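PDB 3C2C: cytochrome C2 from Rhodospirillum rubrum, which carries electrons through its covalently bound haem and probably shuttles them to the photosynthetic reaction centre of this purple bacterium. Local coordinates for residues A41-N45 / Y46-E50. Residues are numbered along the deposited sequence; the frame is centred on the assembly and turned at random.
Unlike the reference sequence in segment 41-45: Asn-45 (reference Asp). With HEM (protoporphyrin IX containing Fe), chain B.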
ATOM      1  N   ALA A  41       5.172  -5.221   4.432  1.00  5.20           N
ATOM      2  CA  ALA A  41       5.112  -5.432   5.917  1.00  4.30           C
ATOM      3  C   ALA A  41       6.017  -4.401   6.691  1.00  9.30           C
ATOM      4  O   ALA A  41       6.867  -4.808   7.518  1.00  8.70           O
ATOM      5  CB  ALA A  41       5.358  -6.881   6.194  1.00  8.30           C
ATOM      6  N   HIS A  42       5.952  -3.107   6.276  1.00  5.80           N
ATOM      7  CA  HIS A  42       6.995  -2.189   6.711  1.00  7.10           C
ATOM      8  C   HIS A  42       6.777  -1.691   8.150  1.00 11.90           C
ATOM      9  O   HIS A  42       7.792  -1.176   8.694  1.00 10.20           O
ATOM     10  CB  HIS A  42       7.110  -1.049   5.721  1.00  5.30           C
ATOM     11  CG  HIS A  42       5.950  -0.089   5.897  1.00  9.30           C
ATOM     12  ND1 HIS A  42       4.594  -0.536   5.606  1.00 15.00           N
ATOM     13  CD2 HIS A  42       5.783   1.172   6.343  1.00  2.00           C
ATOM     14  CE1 HIS A  42       3.801   0.599   5.838  1.00  6.80           C
ATOM     15  NE2 HIS A  42       4.544   1.620   6.285  1.00 10.50           N
ATOM     16  N   LYS A  43       5.603  -1.821   8.725  1.00  6.50           N
ATOM     17  CA  LYS A  43       5.409  -1.242  10.105  1.00  6.10           C
ATOM     18  C   LYS A  43       5.586  -2.389  11.082  1.00 12.10           C
ATOM     19  O   LYS A  43       4.737  -3.262  11.276  1.00 11.50           O
ATOM     20  CB  LYS A  43       3.987  -0.553  10.266  1.00  7.90           C
ATOM     21  CG  LYS A  43       3.831   0.868   9.752  1.00  8.00           C
ATOM     22  CD  LYS A  43       5.085   1.752   9.980  1.00 10.20           C
ATOM     23  CE  LYS A  43       4.812   3.230   9.848  1.00  8.30           C
ATOM     24  NZ  LYS A  43       4.497   3.755   8.516  1.00  6.40           N
ATOM     25  N   ASP A  44       6.536  -2.334  12.034  1.00  8.70           N
ATOM     26  CA  ASP A  44       6.886  -3.386  13.041  1.00 11.10           C
ATOM     27  C   ASP A  44       5.745  -3.598  14.111  1.00 12.20           C
ATOM     28  O   ASP A  44       5.920  -4.547  14.867  1.00 13.40           O
ATOM     29  CB  ASP A  44       8.212  -3.206  13.739  1.00  9.10           C
ATOM     30  CG  ASP A  44       9.429  -3.190  12.898  1.00 13.60           C
ATOM     31  OD1 ASP A  44      10.595  -2.894  12.890  1.00 19.30           O
ATOM     32  OD2 ASP A  44       9.143  -3.977  11.979  1.00 16.50           O
ATOM     33  N   ASN A  45       4.923  -2.460  14.289  1.00 10.80           N
ATOM     34  CA  ASN A  45       3.909  -2.623  15.300  1.00  9.60           C
ATOM     35  C   ASN A  45       2.575  -3.075  14.691  1.00 15.10           C
ATOM     36  O   ASN A  45       1.576  -3.064  15.421  1.00 12.30           O
ATOM     37  CB  ASN A  45       3.849  -1.305  16.084  1.00  7.10           C
ATOM     38  CG  ASN A  45       3.371  -0.079  15.371  1.00  7.80           C
ATOM     39  OD1 ASN A  45       2.705   0.770  16.059  1.00 13.10           O
ATOM     40  ND2 ASN A  45       3.304  -0.065  14.061  1.00  8.50           N
ATOM     41  N   TYR A  46       2.544  -3.497  13.436  1.00  9.30           N
ATOM     42  CA  TYR A  46       1.165  -3.917  12.926  1.00  4.20           C
ATOM     43  C   TYR A  46       1.161  -5.365  12.714  1.00  8.60           C
ATOM     44  O   TYR A  46       2.263  -5.888  12.373  1.00 10.90           O
ATOM     45  CB  TYR A  46       1.079  -3.097  11.611  1.00  6.50           C
ATOM     46  CG  TYR A  46      -0.266  -3.423  10.998  1.00  2.70           C
ATOM     47  CD1 TYR A  46      -1.402  -2.642  11.403  1.00  3.80           C
ATOM     48  CD2 TYR A  46      -0.501  -4.426  10.093  1.00  2.70           C
ATOM     49  CE1 TYR A  46      -2.674  -2.947  10.956  1.00  5.30           C
ATOM     50  CE2 TYR A  46      -1.755  -4.636   9.598  1.00  2.00           C
ATOM     51  CZ  TYR A  46      -2.899  -3.997   9.947  1.00  7.90           C
ATOM     52  OH  TYR A  46      -4.182  -4.233   9.530  1.00  7.70           O
ATOM     53  N   ALA A  47       0.145  -6.134  13.016  1.00  8.90           N
ATOM     54  CA  ALA A  47       0.126  -7.571  12.687  1.00  7.20           C
ATOM     55  C   ALA A  47      -0.323  -7.818  11.297  1.00  7.10           C
ATOM     56  O   ALA A  47      -1.634  -7.858  11.063  1.00  9.40           O
ATOM     57  CB  ALA A  47      -0.994  -8.231  13.561  1.00  6.50           C
ATOM     58  N   TYR A  48       0.510  -7.951  10.346  1.00  6.60           N
ATOM     59  CA  TYR A  48       0.093  -8.183   8.909  1.00  3.70           C
ATOM     60  C   TYR A  48      -0.329  -9.607   8.586  1.00  4.20           C
ATOM     61  O   TYR A  48       0.168 -10.535   9.332  1.00  8.50           O
ATOM     62  CB  TYR A  48       1.308  -7.942   8.075  1.00  3.30           C
ATOM     63  CG  TYR A  48       1.697  -6.497   7.843  1.00  3.50           C
ATOM     64  CD1 TYR A  48       1.026  -5.720   6.871  1.00  3.30           C
ATOM     65  CD2 TYR A  48       2.648  -6.009   8.716  1.00  6.40           C
ATOM     66  CE1 TYR A  48       1.438  -4.372   6.841  1.00  6.80           C
ATOM     67  CE2 TYR A  48       3.066  -4.636   8.628  1.00  5.70           C
ATOM     68  CZ  TYR A  48       2.451  -3.858   7.641  1.00  4.30           C
ATOM     69  OH  TYR A  48       2.953  -2.596   7.421  1.00  5.50           O
ATOM     70  N   SER A  49      -1.155  -9.789   7.623  1.00  9.20           N
ATOM     71  CA  SER A  49      -1.450 -11.172   7.056  1.00  9.30           C
ATOM     72  C   SER A  49      -0.018 -11.837   6.680  1.00 13.50           C
ATOM     73  O   SER A  49       0.958 -11.100   6.376  1.00 10.80           O
ATOM     74  CB  SER A  49      -2.227 -11.118   5.747  1.00  8.80           C
ATOM     75  OG  SER A  49      -3.519 -10.653   6.153  1.00  7.70           O
ATOM     76  N   GLU A  50       0.116 -13.150   6.820  1.00 10.80           N
ATOM     77  CA  GLU A  50       1.390 -13.840   6.605  1.00  8.20           C
ATOM     78  C   GLU A  50       1.904 -13.541   5.243  1.00  5.80           C
ATOM     79  O   GLU A  50       3.098 -13.355   5.117  1.00  8.50           O
ATOM     80  CB  GLU A  50       1.110 -15.325   6.690  1.00 11.30           C
ATOM     81  CG  GLU A  50       2.488 -15.905   6.945  1.00 28.90           C
ATOM     82  CD  GLU A  50       2.849 -17.427   7.048  1.00 32.30           C
ATOM     83  OE1 GLU A  50       4.120 -17.535   7.487  1.00 33.80           O
ATOM     84  OE2 GLU A  50       1.816 -18.110   6.906  1.00 28.70           O
TER
HETATM   85  CHA HEM B 113      -2.208  -2.422   3.816  1.00  2.00           C
HETATM   86  CHB HEM B 113      -2.253   1.403   0.714  1.00  2.00           C
HETATM   87  CHC HEM B 113      -7.110   1.770   1.385  1.00  2.00           C
HETATM   88  CHD HEM B 113      -6.978  -1.667   4.750  1.00  2.10           C
HETATM   89  C1A HEM B 113      -1.902  -1.444   2.847  1.00  4.30           C
HETATM   90  C2A HEM B 113      -0.594  -1.314   2.239  1.00  6.60           C
HETATM   91  C3A HEM B 113      -0.573  -0.215   1.498  1.00  3.10           C
HETATM   92  C4A HEM B 113      -1.951   0.283   1.398  1.00  2.00           C
HETATM   93  CMA HEM B 113       0.629   0.273   0.574  1.00  3.10           C
HETATM   94  CAA HEM B 113       0.640  -2.261   2.608  1.00  7.00           C
HETATM   95  CBA HEM B 113       1.720  -1.665   3.583  1.00  3.80           C
HETATM   96  CGA HEM B 113       2.785  -2.630   3.967  1.00  3.60           C
HETATM   97  O1A HEM B 113       3.064  -3.657   3.199  1.00  5.20           O
HETATM   98  O2A HEM B 113       3.485  -2.264   4.924  1.00  5.10           O
HETATM   99  C1B HEM B 113      -3.601   1.891   0.805  1.00  2.60           C
HETATM  100  C2B HEM B 113      -4.062   2.955  -0.024  1.00  4.10           C
HETATM  101  C3B HEM B 113      -5.398   2.973   0.178  1.00  3.80           C
HETATM  102  C4B HEM B 113      -5.832   1.902   0.966  1.00  2.00           C
HETATM  103  CMB HEM B 113      -3.128   3.978  -0.767  1.00  3.50           C
HETATM  104  CAB HEM B 113      -6.468   3.888  -0.603  1.00  6.00           C
HETATM  105  CBB HEM B 113      -6.222   4.205  -2.000  1.00  5.10           C
HETATM  106  C1C HEM B 113      -7.444   0.867   2.302  1.00  3.80           C
HETATM  107  C2C HEM B 113      -8.855   0.759   2.953  1.00  3.30           C
HETATM  108  C3C HEM B 113      -8.812  -0.297   3.750  1.00  4.80           C
HETATM  109  C4C HEM B 113      -7.395  -0.634   3.951  1.00  2.80           C
HETATM  110  CMC HEM B 113      -9.994   1.490   2.254  1.00  2.70           C
HETATM  111  CAC HEM B 113      -9.954  -0.925   4.590  1.00 11.30           C
HETATM  112  CBC HEM B 113     -11.234  -1.115   4.156  1.00 13.30           C
HETATM  113  C1D HEM B 113      -5.706  -2.201   4.746  1.00  2.40           C
HETATM  114  C2D HEM B 113      -5.262  -3.311   5.518  1.00  3.40           C
HETATM  115  C3D HEM B 113      -3.953  -3.508   5.275  1.00  5.70           C
HETATM  116  C4D HEM B 113      -3.531  -2.609   4.269  1.00  3.00           C
HETATM  117  CMD HEM B 113      -6.281  -4.024   6.494  1.00  7.60           C
HETATM  118  CAD HEM B 113      -3.052  -4.662   5.837  1.00  3.60           C
HETATM  119  CBD HEM B 113      -3.466  -5.906   5.060  1.00  5.30           C
HETATM  120  CGD HEM B 113      -3.118  -7.238   5.685  1.00 10.90           C
HETATM  121  O1D HEM B 113      -2.120  -7.348   6.446  1.00  7.10           O
HETATM  122  O2D HEM B 113      -3.803  -8.276   5.274  1.00 10.30           O
HETATM  123  NA  HEM B 113      -2.653  -0.461   2.323  1.00  3.60           N
HETATM  124  NB  HEM B 113      -4.722   1.187   1.324  1.00  2.00           N
HETATM  125  NC  HEM B 113      -6.649  -0.020   2.954  1.00  2.90           N
HETATM  126  ND  HEM B 113      -4.655  -1.766   3.921  1.00  2.30           N
HETATM  127 FE   HEM B 113      -4.666  -0.263   2.663  1.00  7.20          FE
HETATM  128  O   HOH W   1       5.111  -6.417  11.625  1.00 22.50           O
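Ala-41 packs with its CA over one face of the Tyr-48 ring. That CA sits 3.6 Å from the ring centroid in a CH-pi contact, and its CB touches Tyr-48 CD2 at 3.8 Å. The opposite face is covered by Tyr-46, which turns the edge of its ring inward and sets CD2 over the centre of the Tyr-48 ring. Tyr-46 reaches this place with CG anti to the backbone N (chi1 -180°), and its hydroxyl runs on to bond Val-28 O. Held between the two, the Tyr-48 ring directs its hydroxyl back across the loop. Lys-43 N donates to Tyr-48 OH over 3.1 Å, in a fairly straight bond (159°). The same hydroxyl gives a weak bond to the haem propionate oxygen O2A, whose position in the model is less certain. A type I beta turn from Lys-43 to Tyr-46 brings the two arms together, closed by the hydrogen bond from Tyr-46 N to Lys-43 O at 3.1 Å. A water bridges Lys-43 O and Tyr-46 O. A phenylalanine in place of Tyr-48 would probably leave Lys-43 N without its acceptor and cost the propionate a weak donor. Ala-41 N bonds the other oxygen of that propionate, O1A, at 2.9 Å, while Ser-49 N and OG hold the second propionate. The loop thus offers neutral donors to both haem carboxylates, which would probably help stabilise their negative charge at this edge of the cytochrome c pocket.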